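Local coordinates for hypothetical membrane protein (Corynebacterium glutamicum, PDB 6JSB) that binds heme through a tyrosine-ligated iron in its HtaA-family domain and probably passes it along the corynebacterial heme-uptake machinery, at residues Q154-L165 against E181-N192. Residues are numbered along the deposited sequence; the frame is centred on the assembly and turned at random.
With CA (calcium ion), chain E; CA (calcium ion), chain D.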
loop_
_atom_site.group_PDB
_atom_site.type_symbol
_atom_site.label_atom_id
_atom_site.label_comp_id
_atom_site.label_asym_id
_atom_site.label_seq_id
_atom_site.Cartn_x
_atom_site.Cartn_y
_atom_site.Cartn_z
ATOM N N GLN A 154 -9.250 22.263 7.564
ATOM C CA GLN A 154 -8.266 22.569 8.597
ATOM C C GLN A 154 -6.871 22.585 7.985
ATOM O O GLN A 154 -6.501 21.691 7.214
ATOM C CB GLN A 154 -8.296 21.533 9.736
ATOM C CG GLN A 154 -9.571 21.571 10.565
ATOM C CD GLN A 154 -9.615 20.459 11.611
ATOM O OE1 GLN A 154 -8.571 19.970 12.050
ATOM N NE2 GLN A 154 -10.828 20.040 11.994
ATOM N N GLU A 155 -6.069 23.578 8.371
ATOM C CA GLU A 155 -4.786 23.739 7.687
ATOM C C GLU A 155 -3.830 22.590 7.975
ATOM O O GLU A 155 -3.104 22.141 7.073
ATOM C CB GLU A 155 -4.172 25.074 8.095
ATOM C CG GLU A 155 -2.852 25.321 7.426
ATOM C CD GLU A 155 -2.269 26.712 7.735
ATOM O OE1 GLU A 155 -2.718 27.695 7.131
ATOM O OE2 GLU A 155 -1.348 26.785 8.574
ATOM N N ASN A 156 -3.764 22.129 9.225
ATOM C CA ASN A 156 -2.770 21.123 9.597
ATOM C C ASN A 156 -3.518 19.940 10.173
ATOM O O ASN A 156 -4.257 20.091 11.149
ATOM C CB ASN A 156 -1.763 21.674 10.599
ATOM C CG ASN A 156 -1.097 22.944 10.096
ATOM O OD1 ASN A 156 -0.310 22.891 9.154
ATOM N ND2 ASN A 156 -1.461 24.073 10.666
ATOM N N VAL A 157 -3.397 18.789 9.524
ATOM C CA VAL A 157 -4.164 17.605 9.883
ATOM C C VAL A 157 -3.172 16.474 10.143
ATOM O O VAL A 157 -2.331 16.188 9.285
ATOM C CB VAL A 157 -5.138 17.207 8.770
ATOM C CG1 VAL A 157 -5.767 15.801 9.067
ATOM C CG2 VAL A 157 -6.258 18.301 8.628
ATOM N N THR A 158 -3.229 15.872 11.335
ATOM C CA THR A 158 -2.508 14.607 11.598
ATOM C C THR A 158 -3.546 13.661 12.184
ATOM O O THR A 158 -3.987 13.872 13.314
ATOM C CB THR A 158 -1.373 14.785 12.606
ATOM O OG1 THR A 158 -0.425 15.754 12.119
ATOM C CG2 THR A 158 -0.688 13.506 12.827
ATOM N N VAL A 159 -3.960 12.643 11.425
ATOM C CA VAL A 159 -5.057 11.765 11.842
ATOM C C VAL A 159 -4.642 10.342 11.478
ATOM O O VAL A 159 -4.138 10.121 10.373
ATOM C CB VAL A 159 -6.385 12.133 11.128
ATOM C CG1 VAL A 159 -7.454 11.076 11.398
ATOM C CG2 VAL A 159 -6.866 13.508 11.544
ATOM N N THR A 160 -4.892 9.365 12.382
ATOM C CA THR A 160 -4.557 7.974 12.129
ATOM C C THR A 160 -5.817 7.142 12.030
ATOM O O THR A 160 -6.773 7.389 12.772
ATOM C CB THR A 160 -3.658 7.451 13.257
ATOM O OG1 THR A 160 -2.407 8.177 13.106
ATOM C CG2 THR A 160 -3.399 5.991 13.074
ATOM N N GLY A 161 -5.806 6.222 11.081
ATOM C CA GLY A 161 -6.902 5.259 10.923
ATOM C C GLY A 161 -6.466 3.808 11.010
ATOM O O GLY A 161 -5.349 3.441 10.578
ATOM N N GLN A 162 -7.308 2.981 11.662
ATOM C CA GLN A 162 -7.119 1.528 11.665
ATOM C C GLN A 162 -7.639 1.010 10.333
ATOM O O GLN A 162 -8.644 1.525 9.821
ATOM C CB GLN A 162 -7.880 0.836 12.821
ATOM C CG GLN A 162 -7.201 0.988 14.209
ATOM C CD GLN A 162 -7.975 0.337 15.339
ATOM O OE1 GLN A 162 -7.967 -0.902 15.496
ATOM N NE2 GLN A 162 -8.666 1.156 16.127
ATOM N N THR A 163 -6.992 -0.031 9.793
ATOM C CA THR A 163 -7.354 -0.607 8.494
ATOM C C THR A 163 -7.713 -2.075 8.662
ATOM O O THR A 163 -7.130 -2.775 9.495
ATOM C CB THR A 163 -6.197 -0.525 7.513
ATOM O OG1 THR A 163 -5.047 -1.147 8.125
ATOM C CG2 THR A 163 -5.799 0.983 7.264
ATOM N N LYS A 164 -8.680 -2.530 7.843
ATOM C CA LYS A 164 -9.096 -3.934 7.818
ATOM C C LYS A 164 -9.238 -4.387 6.367
ATOM O O LYS A 164 -9.855 -3.704 5.572
ATOM C CB LYS A 164 -10.428 -4.130 8.562
ATOM C CG LYS A 164 -10.202 -3.998 10.128
ATOM C CD LYS A 164 -11.520 -4.240 10.851
ATOM C CE LYS A 164 -11.323 -4.367 12.391
ATOM N NZ LYS A 164 -10.308 -3.419 12.931
ATOM N N LEU A 165 -8.689 -5.551 6.062
ATOM C CA LEU A 165 -8.671 -6.089 4.701
ATOM C C LEU A 165 -10.089 -6.350 4.213
ATOM O O LEU A 165 -10.926 -6.915 4.931
ATOM C CB LEU A 165 -7.895 -7.411 4.721
ATOM C CG LEU A 165 -7.488 -7.999 3.367
ATOM C CD1 LEU A 165 -6.383 -7.089 2.750
ATOM C CD2 LEU A 165 -6.933 -9.432 3.679
ATOM N N GLU A 181 -9.126 -8.869 8.312
ATOM C CA GLU A 181 -7.829 -8.884 9.021
ATOM C C GLU A 181 -7.278 -7.469 9.165
ATOM O O GLU A 181 -7.245 -6.687 8.203
ATOM C CB GLU A 181 -6.857 -9.731 8.206
ATOM C CG GLU A 181 -5.430 -9.791 8.878
ATOM C CD GLU A 181 -5.344 -10.825 10.002
ATOM O OE1 GLU A 181 -6.335 -11.577 10.283
ATOM O OE2 GLU A 181 -4.251 -10.875 10.659
ATOM N N ALA A 182 -6.757 -7.143 10.367
ATOM C CA ALA A 182 -6.196 -5.812 10.529
ATOM C C ALA A 182 -4.931 -5.680 9.697
ATOM O O ALA A 182 -4.135 -6.611 9.617
ATOM C CB ALA A 182 -5.887 -5.601 12.011
ATOM N N LEU A 183 -4.765 -4.545 9.048
ATOM C CA LEU A 183 -3.495 -4.244 8.381
ATOM C C LEU A 183 -2.798 -3.141 9.184
ATOM O O LEU A 183 -3.211 -2.759 10.296
ATOM C CB LEU A 183 -3.717 -3.824 6.933
ATOM C CG LEU A 183 -4.439 -4.908 6.090
ATOM C CD1 LEU A 183 -4.604 -4.313 4.703
ATOM C CD2 LEU A 183 -3.649 -6.245 6.048
ATOM N N ALA A 184 -1.698 -2.652 8.635
ATOM C CA ALA A 184 -1.014 -1.571 9.358
ATOM C C ALA A 184 -1.894 -0.324 9.403
ATOM O O ALA A 184 -2.612 -0.023 8.464
ATOM C CB ALA A 184 0.303 -1.188 8.632
ATOM N N PRO A 185 -1.818 0.458 10.465
ATOM C CA PRO A 185 -2.595 1.708 10.509
ATOM C C PRO A 185 -2.006 2.725 9.539
ATOM O O PRO A 185 -0.818 2.658 9.181
ATOM C CB PRO A 185 -2.411 2.174 11.956
ATOM C CG PRO A 185 -1.058 1.646 12.289
ATOM C CD PRO A 185 -1.013 0.283 11.658
ATOM N N ILE A 186 -2.850 3.673 9.073
ATOM C CA ILE A 186 -2.395 4.701 8.123
ATOM C C ILE A 186 -2.481 6.061 8.820
ATOM O O ILE A 186 -3.485 6.373 9.454
ATOM C CB ILE A 186 -3.192 4.667 6.799
ATOM C CG1 ILE A 186 -2.751 5.780 5.837
ATOM C CG2 ILE A 186 -4.767 4.788 7.019
ATOM C CD1 ILE A 186 -3.009 5.379 4.326
ATOM N N THR A 187 -1.403 6.844 8.776
ATOM C CA THR A 187 -1.423 8.184 9.364
ATOM C C THR A 187 -1.361 9.192 8.215
ATOM O O THR A 187 -0.492 9.092 7.349
ATOM C CB THR A 187 -0.237 8.424 10.312
ATOM O OG1 THR A 187 -0.324 7.514 11.419
ATOM C CG2 THR A 187 -0.328 9.820 10.868
ATOM N N LEU A 188 -2.250 10.151 8.213
ATOM C CA LEU A 188 -2.228 11.212 7.199
ATOM C C LEU A 188 -1.595 12.425 7.844
ATOM O O LEU A 188 -2.081 12.865 8.894
ATOM C CB LEU A 188 -3.632 11.567 6.731
ATOM C CG LEU A 188 -4.396 10.394 6.137
ATOM C CD1 LEU A 188 -5.878 10.865 5.783
ATOM C CD2 LEU A 188 -3.596 9.935 4.897
ATOM N N ASN A 189 -0.520 12.953 7.235
ATOM C CA ASN A 189 0.176 14.148 7.734
ATOM C C ASN A 189 -0.056 15.212 6.643
ATOM O O ASN A 189 0.678 15.254 5.657
ATOM C CB ASN A 189 1.671 13.891 7.905
ATOM C CG ASN A 189 1.971 12.619 8.734
ATOM O OD1 ASN A 189 1.811 12.641 9.951
ATOM N ND2 ASN A 189 2.433 11.539 8.066
ATOM N N LEU A 190 -1.089 16.025 6.776
ATOM C CA LEU A 190 -1.524 16.834 5.642
ATOM C C LEU A 190 -1.370 18.313 5.968
ATOM O O LEU A 190 -1.628 18.728 7.095
ATOM C CB LEU A 190 -3.008 16.596 5.317
ATOM C CG LEU A 190 -3.398 15.134 5.111
ATOM C CD1 LEU A 190 -4.909 15.041 4.853
ATOM C CD2 LEU A 190 -2.531 14.500 3.990
ATOM N N THR A 191 -1.077 19.117 4.944
ATOM C CA THR A 191 -1.174 20.572 5.012
ATOM C C THR A 191 -2.191 20.954 3.950
ATOM O O THR A 191 -2.024 20.590 2.785
ATOM C CB THR A 191 0.197 21.207 4.737
ATOM O OG1 THR A 191 1.121 20.758 5.737
ATOM C CG2 THR A 191 0.116 22.745 4.759
ATOM N N ASN A 192 -3.249 21.678 4.343
ATOM C CA ASN A 192 -4.341 22.044 3.438
ATOM C C ASN A 192 -4.323 23.549 3.304
ATOM O O ASN A 192 -4.613 24.262 4.272
ATOM C CB ASN A 192 -5.701 21.580 3.965
ATOM C CG ASN A 192 -5.755 20.093 4.132
ATOM O OD1 ASN A 192 -5.613 19.354 3.137
ATOM N ND2 ASN A 192 -5.950 19.624 5.365
HETATM CA CA CA E . -1.270 29.152 8.635
HETATM CA CA CA D . -4.362 13.739 15.639
HETATM O O HOH W 1 1.972 14.929 11.172
HETATM O O HOH W 2 -4.742 -0.802 11.478
HETATM O O HOH W 3 -4.131 11.360 15.496
HETATM O O HOH W 4 -6.549 12.854 15.199
HETATM O O HOH W 5 -5.956 15.664 15.574
HETATM O O HOH W 6 -3.302 29.937 9.445
HETATM O O HOH W 7 -1.335 28.649 10.988
#
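Thr-160 and Thr-187 share one rotamer, each hydroxyl turned beside its own backbone N (chi1 -68° and -63°); facing each other where the two backbones form a non-hydrogen-bonded pair, their side chains join through a hydrogen bond, OG1 of Thr-160 lying 2.8 Å from OG1 of Thr-187. Thr-163 instead holds its hydroxyl between backbone N and carbonyl carbon (chi1 54°), where OG1 donates to Ala-184 O at 2.7 Å, from well above that carbonyl's plane. The first rotamer pairs hydroxyls inside the regular antiparallel ladder, Asn-156 opposite Thr-191 to Gly-161 opposite Ile-186; the second spans the break after it, where the register slips by one residue. There Leu-183 N bonds to Thr-163 O (3.0 Å) and water 2 bridges Thr-163 N and Leu-183 O, before Leu-165 N meets Glu-181 O at 2.8 Å. On the buried face, Val-157 CB packs against Leu-190 CB at 4.1 Å. Past the break, Leu-165 and Leu-183 touch through their CD1 methyls, and Leu-165 also reaches Tyr-177, a heme-binding residue. At the far end, with Gln-154 O in the plane of the Asn-192 amide, ND2 donates almost straight to it (2.8 Å), and OD1 is taken by Thr-8 of the neighbouring strand. The backbone O of Thr-158 binds one calcium ion and the Glu-155 carboxylate grips another with both oxygens. A polar face of threonines and asparagines thus complements the backbone ladder, water 1 joining Thr-158 OG1 to Asn-189 OD1, and at the break a hydroxyl and a water supplement the backbone bond.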